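Long-range contacts in M32 carboxypeptidase (PDB 7A03), which probably acts as a metal-dependent carboxypeptidase of the M32 family, removing residues one at a time from the C-terminal end of peptides: residues A8-A13 / H72-H77; G229-S234 / V249-D254; P237-F242 / I266-H271. All blocks are in the same frame, centred on the assembly; numbering follows the deposited sequence.

Contact 1 of 3, residues A8-A13 / H72-H77; sequences AEQYAA and HELHHH
L74 and Q10 carry this contact, in which the start of helix 9-37 packs against the end of helix 65-74 and the type I turn from L74 to H77. The CB of L74 points toward the 8-13 segment, and CG, anti to the carbonyl carbon (chi1 -76°), keeps that heading until it lies 4.1 Å from Q10 CG. From there the branches part. CD1 meets backbone, 3.7 Å from Q10 O. CD2 crosses the Q10 chain obliquely, coming within 3.4 Å of Q10 CG. The same methyl lies 3.8 Å from Y11 N and also reaches Y11 CB, and it lies at the edge of the tyrosine ring, near its plane.

The Q10 chain starts in the crowded position between backbone N and carbonyl carbon (chi1 62°) and bends again at chi2, which puts CG beside L74 CD2. At the end of the turn, H77 approaches Q10 tip to tip, its CE1 3.7 Å from Q10 CG, with the imidazole and amide planes only 11° apart. H77 N donates to L74 O and closes the turn, which brings H77 round to the Q10 side.

Helix 82-100 completes the setting: I88 packs on L74, N87 bonds Y11 OH, and Q84 touches the tyrosine, while L70, one turn back on helix 65-74, meets Q10.

Contact 2 of 3, residues G229-S234 / V249-D254; sequences GRQDIS and VTTRID. With CIT (citric acid), chain G.
Strand 229-233 pairs in parallel with residues 249-251 of strand 247-251, the middle strand of a small mixed sheet in which 239-241 runs antiparallel along its other side. Bridges Q231-V249, D232-T250 and I233-T251 set the register. V249 N donates to R230 O at 3.0 Å, almost along the C=O axis and nearly straight (168°). Donors and acceptors then alternate across the pair: V249 O accepts D232 N, D232 O accepts T251 N, and T251 O accepts S234 N at 3.1 Å.

Side chains alternate between the faces. Q231, with CG anti to its backbone N (chi1 -179°), extends past V249 CG2 and crosses T251 obliquely, its NE2 3.4 Å from T251 CG2. NE2 also donates to a water that passes the bond on to T250 O. C265 of helix 258-277 and W212, I216 and L219 of helix 208-222 cover this face. An alanine in place of Q231, lacking the amide and its chain, would probably loosen the packing against T251 and helix 208-222 and deprive the water of its NE2 donor.

D232 and T250 face helix 9-37 instead. R230 and D232, two residues apart on the same strand, form a salt bridge, gripped side-on by two nitrogens: NE donates to D232 OD2 at 2.7 Å, on its syn lone pair, while NH2 donates to OD1 from above the carboxylate plane. A second water donates to both D232 OD2 and V249 O, and Y38 OH bonds OD1. On the outer edge of strand 229-233, Q231 N donates to O2 of a citric acid molecule, probably from the crystallisation liquor. Beyond the last bridge, S234 OG and T250 OG1 share a hydrogen bond of 2.7 Å, and T250 OG1 is also bonded by F238 N.

Contact 3 of 3, residues P237-F242 / I266-H271; sequences PFTTSF and IHEGGH
H267 opens the HExxH pattern H267-E268-H271, which in M32 peptidases supplies zinc ligands and the catalytic glutamate; the same roles are probable here, although no metal is bound to these residues. H267 ND1 is hydrogen-bonded to E304. E268 makes the main contact. Its CG lies anti to the carbonyl carbon and the chain bends at chi2 (-53°), carrying the carboxylate across the 237-239 backbone. T239 OG1 donates to E268 OE1 at 2.8 Å, where it meets the anti lone pair of that oxygen. This hydrogen bond probably helps to orient the carboxylate. E268 CD lies 3.6 Å from F238 CA. E268 OE2 lies 3.5 Å from P237 O, two acceptors with no bond between them, and also touches P237 CB. G269 and G270 continue the helix, with G270 N bonded to I266 O, and bring H271 round one turn later. H271 CB packs 3.4 Å from T239 OG1 and 3.8 Å from T239 CG2, so the threonine spans both residues.

Helix 258-277 thus lies against strand 239-241, with helix 293-307 beside H267 and H271. T239 also touches V247 and V249 of strand 247-251, and helix 9-37 meets F238 and T240.

How the contacts relate
Contacts 2 and 3 form one unit, their centres 9 Å apart and their segments alternating along the chain. Strand 247-251 joins them: T250 N lies 2.9 Å from F238 O, a probable hydrogen bond. Packing adds to this, with V249 CG1 3.6 Å from T239 OG1. The parallel pair of contact 2 continues, through strand 247-251, into the edge strand that meets the HExxH helix in contact 3, next to the presumed metal site. Contact 1 stands apart, its centre about 42 Å from that of contact 2 and about 34 Å from that of contact 3. Helix 9-37 still relates them: it begins in contact 1, while its later residues W33, E36 and T37 pack on D232, F238 and T250.

Contact 1 of 3, residues A8-A13 / H72-H77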
# COMPACT_ATOMS: atom_id res chain seq x y z
N ALA A 8 -19.91 19.36 -25.55
CA ALA A 8 -19.88 17.98 -25.07
C ALA A 8 -19.10 17.06 -26.01
O ALA A 8 -18.62 16.00 -25.61
CB ALA A 8 -21.29 17.46 -24.86
N GLU A 9 -18.97 17.49 -27.27
CA GLU A 9 -18.25 16.69 -28.26
C GLU A 9 -16.78 16.57 -27.88
O GLU A 9 -16.18 15.49 -27.96
CB GLU A 9 -18.40 17.37 -29.62
CG GLU A 9 -18.11 16.51 -30.82
CD GLU A 9 -18.67 17.12 -32.10
OE1 GLU A 9 -19.03 16.36 -33.02
OE2 GLU A 9 -18.78 18.37 -32.17
N GLN A 10 -16.19 17.68 -27.42
CA GLN A 10 -14.79 17.69 -27.00
C GLN A 10 -14.57 16.88 -25.73
O GLN A 10 -13.57 16.15 -25.61
CB GLN A 10 -14.31 19.14 -26.86
CG GLN A 10 -15.02 20.01 -25.80
CD GLN A 10 -16.54 19.88 -25.78
OE1 GLN A 10 -17.19 19.84 -26.83
NE2 GLN A 10 -17.11 19.80 -24.58
N TYR A 11 -15.48 16.98 -24.75
CA TYR A 11 -15.32 16.14 -23.57
C TYR A 11 -15.46 14.67 -23.94
O TYR A 11 -14.73 13.82 -23.41
CB TYR A 11 -16.30 16.54 -22.46
CG TYR A 11 -16.02 15.81 -21.16
CD1 TYR A 11 -15.08 16.29 -20.26
CD2 TYR A 11 -16.68 14.62 -20.86
CE1 TYR A 11 -14.80 15.61 -19.08
CE2 TYR A 11 -16.41 13.94 -19.69
CZ TYR A 11 -15.49 14.45 -18.80
OH TYR A 11 -15.21 13.77 -17.64
N ALA A 12 -16.38 14.34 -24.86
CA ALA A 12 -16.51 12.96 -25.30
C ALA A 12 -15.24 12.48 -25.98
O ALA A 12 -14.87 11.31 -25.85
CB ALA A 12 -17.73 12.80 -26.21
N ALA A 13 -14.53 13.37 -26.69
CA ALA A 13 -13.28 12.95 -27.31
C ALA A 13 -12.20 12.70 -26.26
O ALA A 13 -11.41 11.75 -26.37
CB ALA A 13 -12.81 13.97 -28.35
N HIS A 72 -6.01 21.16 -22.87
CA HIS A 72 -5.88 22.61 -22.74
C HIS A 72 -7.14 23.33 -23.21
O HIS A 72 -7.50 24.37 -22.64
CB HIS A 72 -4.63 23.07 -23.49
CG HIS A 72 -3.36 22.88 -22.72
ND1 HIS A 72 -3.11 23.53 -21.54
CD2 HIS A 72 -2.28 22.11 -22.97
CE1 HIS A 72 -1.92 23.17 -21.09
NE2 HIS A 72 -1.39 22.31 -21.94
N GLU A 73 -7.82 22.80 -24.22
CA GLU A 73 -9.09 23.39 -24.64
C GLU A 73 -10.17 23.19 -23.59
O GLU A 73 -10.93 24.11 -23.28
CB GLU A 73 -9.52 22.79 -25.98
CG GLU A 73 -10.94 23.11 -26.40
CD GLU A 73 -11.36 22.33 -27.64
OE1 GLU A 73 -10.68 21.35 -27.99
OE2 GLU A 73 -12.37 22.72 -28.27
N LEU A 74 -10.24 22.00 -23.00
CA LEU A 74 -11.27 21.70 -22.02
C LEU A 74 -11.04 22.41 -20.70
O LEU A 74 -11.99 22.61 -19.94
CB LEU A 74 -11.35 20.19 -21.81
CG LEU A 74 -12.06 19.48 -22.97
CD1 LEU A 74 -11.63 18.03 -23.09
CD2 LEU A 74 -13.55 19.60 -22.74
N HIS A 75 -9.79 22.79 -20.40
CA HIS A 75 -9.52 23.55 -19.18
C HIS A 75 -10.27 24.88 -19.17
O HIS A 75 -10.55 25.42 -18.09
CB HIS A 75 -8.02 23.78 -19.02
CG HIS A 75 -7.57 23.83 -17.59
ND1 HIS A 75 -8.08 22.99 -16.62
CD2 HIS A 75 -6.65 24.61 -16.97
CE1 HIS A 75 -7.50 23.25 -15.46
NE2 HIS A 75 -6.63 24.23 -15.65
N HIS A 76 -10.60 25.42 -20.35
CA HIS A 76 -11.30 26.70 -20.44
C HIS A 76 -12.80 26.56 -20.67
O HIS A 76 -13.43 27.50 -21.17
CB HIS A 76 -10.69 27.62 -21.51
CG HIS A 76 -9.20 27.57 -21.59
ND1 HIS A 76 -8.52 27.35 -22.77
CD2 HIS A 76 -8.25 27.71 -20.63
CE1 HIS A 76 -7.22 27.36 -22.53
NE2 HIS A 76 -7.03 27.57 -21.24
N HIS A 77 -13.38 25.42 -20.32
CA HIS A 77 -14.82 25.23 -20.49
C HIS A 77 -15.49 25.36 -19.13
O HIS A 77 -15.57 24.37 -18.38
CB HIS A 77 -15.11 23.86 -21.11
CG HIS A 77 -14.98 23.83 -22.61
ND1 HIS A 77 -16.03 23.49 -23.44
CD2 HIS A 77 -13.93 24.07 -23.42
CE1 HIS A 77 -15.63 23.53 -24.69
NE2 HIS A 77 -14.35 23.88 -24.71

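Contact 2 of 3, residues G229-S234 / V249-D254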
# COMPACT_ATOMS: atom_id res chain seq x y z
N GLY A 229 -14.98 -10.75 -9.52
CA GLY A 229 -13.65 -10.98 -8.99
C GLY A 229 -13.45 -12.45 -8.75
O GLY A 229 -14.34 -13.28 -9.02
N ARG A 230 -12.27 -12.77 -8.25
CA ARG A 230 -11.89 -14.14 -7.94
C ARG A 230 -10.57 -14.09 -7.19
O ARG A 230 -9.87 -13.07 -7.20
CB ARG A 230 -11.73 -14.99 -9.23
CG ARG A 230 -10.68 -14.46 -10.20
CD ARG A 230 -10.37 -15.50 -11.35
NE ARG A 230 -9.76 -16.70 -10.79
CZ ARG A 230 -10.40 -17.85 -10.62
NH1 ARG A 230 -11.66 -17.99 -11.02
NH2 ARG A 230 -9.75 -18.87 -10.07
N GLN A 231 -10.25 -15.19 -6.53
CA GLN A 231 -9.01 -15.36 -5.80
C GLN A 231 -8.20 -16.49 -6.41
O GLN A 231 -8.76 -17.53 -6.80
CB GLN A 231 -9.24 -15.68 -4.31
CG GLN A 231 -7.93 -15.83 -3.53
CD GLN A 231 -8.13 -16.01 -2.03
OE1 GLN A 231 -8.48 -17.12 -1.58
NE2 GLN A 231 -7.86 -14.97 -1.27
N ASP A 232 -6.88 -16.30 -6.44
CA ASP A 232 -5.93 -17.31 -6.89
C ASP A 232 -4.73 -17.27 -5.97
O ASP A 232 -4.60 -16.39 -5.12
CB ASP A 232 -5.52 -17.08 -8.36
CG ASP A 232 -6.69 -17.23 -9.31
OD1 ASP A 232 -7.00 -18.39 -9.68
OD2 ASP A 232 -7.33 -16.21 -9.65
N ILE A 233 -3.87 -18.27 -6.08
CA ILE A 233 -2.62 -18.33 -5.32
C ILE A 233 -1.53 -17.61 -6.10
O ILE A 233 -1.39 -17.77 -7.32
CB ILE A 233 -2.22 -19.80 -5.06
CG1 ILE A 233 -3.27 -20.51 -4.21
CG2 ILE A 233 -0.84 -19.86 -4.38
CD1 ILE A 233 -3.28 -20.10 -2.73
N SER A 234 -0.72 -16.81 -5.39
CA SER A 234 0.50 -16.26 -5.96
C SER A 234 1.57 -16.19 -4.88
O SER A 234 1.30 -16.41 -3.70
CB SER A 234 0.23 -14.91 -6.65
OG SER A 234 0.23 -13.85 -5.72
N VAL A 249 -7.89 -10.92 -6.51
CA VAL A 249 -6.97 -10.97 -5.39
C VAL A 249 -6.17 -12.26 -5.43
O VAL A 249 -6.61 -13.28 -5.98
CB VAL A 249 -7.71 -10.82 -4.03
CG1 VAL A 249 -8.41 -9.49 -3.97
CG2 VAL A 249 -8.69 -11.97 -3.82
N THR A 250 -4.99 -12.23 -4.83
CA THR A 250 -4.23 -13.45 -4.62
C THR A 250 -3.91 -13.61 -3.15
O THR A 250 -3.94 -12.65 -2.37
CB THR A 250 -2.96 -13.49 -5.48
OG1 THR A 250 -2.04 -12.49 -5.02
CG2 THR A 250 -3.29 -13.21 -6.95
N THR A 251 -3.62 -14.84 -2.77
CA THR A 251 -3.19 -15.11 -1.41
C THR A 251 -2.15 -16.21 -1.46
O THR A 251 -1.85 -16.76 -2.52
CB THR A 251 -4.39 -15.41 -0.50
OG1 THR A 251 -3.95 -15.41 0.87
CG2 THR A 251 -5.01 -16.77 -0.84
N ARG A 252 -1.60 -16.52 -0.29
CA ARG A 252 -0.66 -17.62 -0.14
C ARG A 252 -1.01 -18.34 1.15
O ARG A 252 -1.44 -17.72 2.12
CB ARG A 252 0.78 -17.10 -0.07
CG ARG A 252 0.94 -15.91 0.85
CD ARG A 252 2.39 -15.50 1.02
NE ARG A 252 2.55 -14.56 2.12
CZ ARG A 252 3.59 -14.54 2.95
NH1 ARG A 252 4.57 -15.41 2.79
NH2 ARG A 252 3.65 -13.65 3.93
N ILE A 253 -0.82 -19.64 1.15
CA ILE A 253 -1.17 -20.47 2.30
C ILE A 253 0.09 -21.10 2.85
O ILE A 253 0.87 -21.69 2.10
CB ILE A 253 -2.19 -21.55 1.91
CG1 ILE A 253 -3.50 -20.92 1.46
CG2 ILE A 253 -2.44 -22.51 3.09
CD1 ILE A 253 -4.37 -21.86 0.69
N ASP A 254 0.29 -21.00 4.17
CA ASP A 254 1.32 -21.74 4.90
C ASP A 254 0.58 -22.71 5.81
O ASP A 254 -0.13 -22.28 6.73
CB ASP A 254 2.21 -20.80 5.71
CG ASP A 254 3.44 -21.50 6.28
OD1 ASP A 254 3.36 -22.72 6.51
OD2 ASP A 254 4.48 -20.84 6.48
C1 CIT G . -12.21 -18.51 -6.48
O1 CIT G . -11.11 -19.05 -6.71
O2 CIT G . -12.33 -17.27 -6.61
C2 CIT G . -13.39 -19.37 -6.04
O HOH W 1 -6.58 -12.47 -0.99
O HOH W 2 -6.69 -13.69 -8.84

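Contact 3 of 3, residues P237-F242 / I266-H271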
# COMPACT_ATOMS: atom_id res chain seq x y z
N PRO A 237 0.86 -11.92 -2.09
CA PRO A 237 -0.52 -11.48 -2.24
C PRO A 237 -0.64 -10.07 -2.80
O PRO A 237 0.13 -9.16 -2.45
CB PRO A 237 -1.06 -11.55 -0.81
CG PRO A 237 -0.27 -12.67 -0.18
CD PRO A 237 1.11 -12.57 -0.79
N PHE A 238 -1.62 -9.88 -3.66
CA PHE A 238 -1.88 -8.57 -4.24
C PHE A 238 -3.33 -8.49 -4.70
O PHE A 238 -4.05 -9.49 -4.74
CB PHE A 238 -0.92 -8.22 -5.40
CG PHE A 238 -1.09 -9.08 -6.64
CD1 PHE A 238 -0.41 -10.29 -6.77
CD2 PHE A 238 -1.92 -8.68 -7.66
CE1 PHE A 238 -0.54 -11.09 -7.91
CE2 PHE A 238 -2.05 -9.47 -8.81
CZ PHE A 238 -1.37 -10.68 -8.92
N THR A 239 -3.74 -7.27 -5.04
CA THR A 239 -5.04 -6.98 -5.63
C THR A 239 -4.79 -6.27 -6.95
O THR A 239 -3.92 -5.39 -7.04
CB THR A 239 -5.85 -6.07 -4.68
OG1 THR A 239 -6.12 -6.77 -3.47
CG2 THR A 239 -7.18 -5.67 -5.30
N THR A 240 -5.55 -6.64 -7.98
CA THR A 240 -5.46 -5.99 -9.28
C THR A 240 -6.85 -5.84 -9.85
O THR A 240 -7.69 -6.74 -9.74
CB THR A 240 -4.54 -6.76 -10.24
OG1 THR A 240 -4.31 -5.97 -11.43
CG2 THR A 240 -5.16 -8.11 -10.66
N SER A 241 -7.11 -4.70 -10.47
CA SER A 241 -8.40 -4.45 -11.09
C SER A 241 -8.22 -4.21 -12.58
O SER A 241 -7.36 -3.42 -13.00
CB SER A 241 -9.09 -3.25 -10.45
OG SER A 241 -8.35 -2.07 -10.67
N PHE A 242 -9.02 -4.91 -13.38
CA PHE A 242 -9.07 -4.71 -14.83
C PHE A 242 -10.18 -3.76 -15.23
O PHE A 242 -10.28 -3.39 -16.41
CB PHE A 242 -9.26 -6.06 -15.56
CG PHE A 242 -8.29 -7.13 -15.13
CD1 PHE A 242 -7.02 -6.80 -14.68
CD2 PHE A 242 -8.65 -8.47 -15.18
CE1 PHE A 242 -6.13 -7.77 -14.26
CE2 PHE A 242 -7.75 -9.45 -14.79
CZ PHE A 242 -6.49 -9.11 -14.33
N ILE A 266 -7.80 -10.87 4.26
CA ILE A 266 -8.57 -9.71 4.69
C ILE A 266 -7.95 -8.42 4.17
O ILE A 266 -8.65 -7.49 3.73
CB ILE A 266 -8.70 -9.69 6.23
CG1 ILE A 266 -9.39 -10.97 6.72
CG2 ILE A 266 -9.46 -8.43 6.67
CD1 ILE A 266 -9.30 -11.17 8.21
N HIS A 267 -6.62 -8.35 4.18
CA HIS A 267 -5.89 -7.18 3.70
C HIS A 267 -6.22 -6.91 2.22
O HIS A 267 -6.62 -5.79 1.83
CB HIS A 267 -4.41 -7.47 3.90
CG HIS A 267 -3.49 -6.35 3.53
ND1 HIS A 267 -3.00 -5.45 4.46
CD2 HIS A 267 -2.96 -6.00 2.34
CE1 HIS A 267 -2.19 -4.60 3.85
NE2 HIS A 267 -2.16 -4.91 2.56
N GLU A 268 -6.09 -7.95 1.39
CA GLU A 268 -6.43 -7.79 -0.03
C GLU A 268 -7.91 -7.51 -0.22
O GLU A 268 -8.28 -6.70 -1.07
CB GLU A 268 -6.00 -9.02 -0.84
CG GLU A 268 -4.53 -9.36 -0.73
CD GLU A 268 -3.60 -8.19 -1.05
OE1 GLU A 268 -3.95 -7.34 -1.87
OE2 GLU A 268 -2.52 -8.12 -0.44
N GLY A 269 -8.78 -8.15 0.57
CA GLY A 269 -10.18 -7.82 0.52
C GLY A 269 -10.43 -6.33 0.67
O GLY A 269 -11.29 -5.76 -0.01
N GLY A 270 -9.68 -5.68 1.57
CA GLY A 270 -9.90 -4.25 1.75
C GLY A 270 -9.58 -3.44 0.51
O GLY A 270 -10.36 -2.56 0.09
N HIS A 271 -8.45 -3.77 -0.13
CA HIS A 271 -8.15 -3.18 -1.45
C HIS A 271 -9.27 -3.46 -2.45
O HIS A 271 -9.70 -2.58 -3.23
CB HIS A 271 -6.87 -3.78 -2.04
CG HIS A 271 -5.60 -3.30 -1.41
ND1 HIS A 271 -5.30 -1.97 -1.21
CD2 HIS A 271 -4.51 -4.00 -1.00
CE1 HIS A 271 -4.08 -1.87 -0.69
NE2 HIS A 271 -3.59 -3.09 -0.55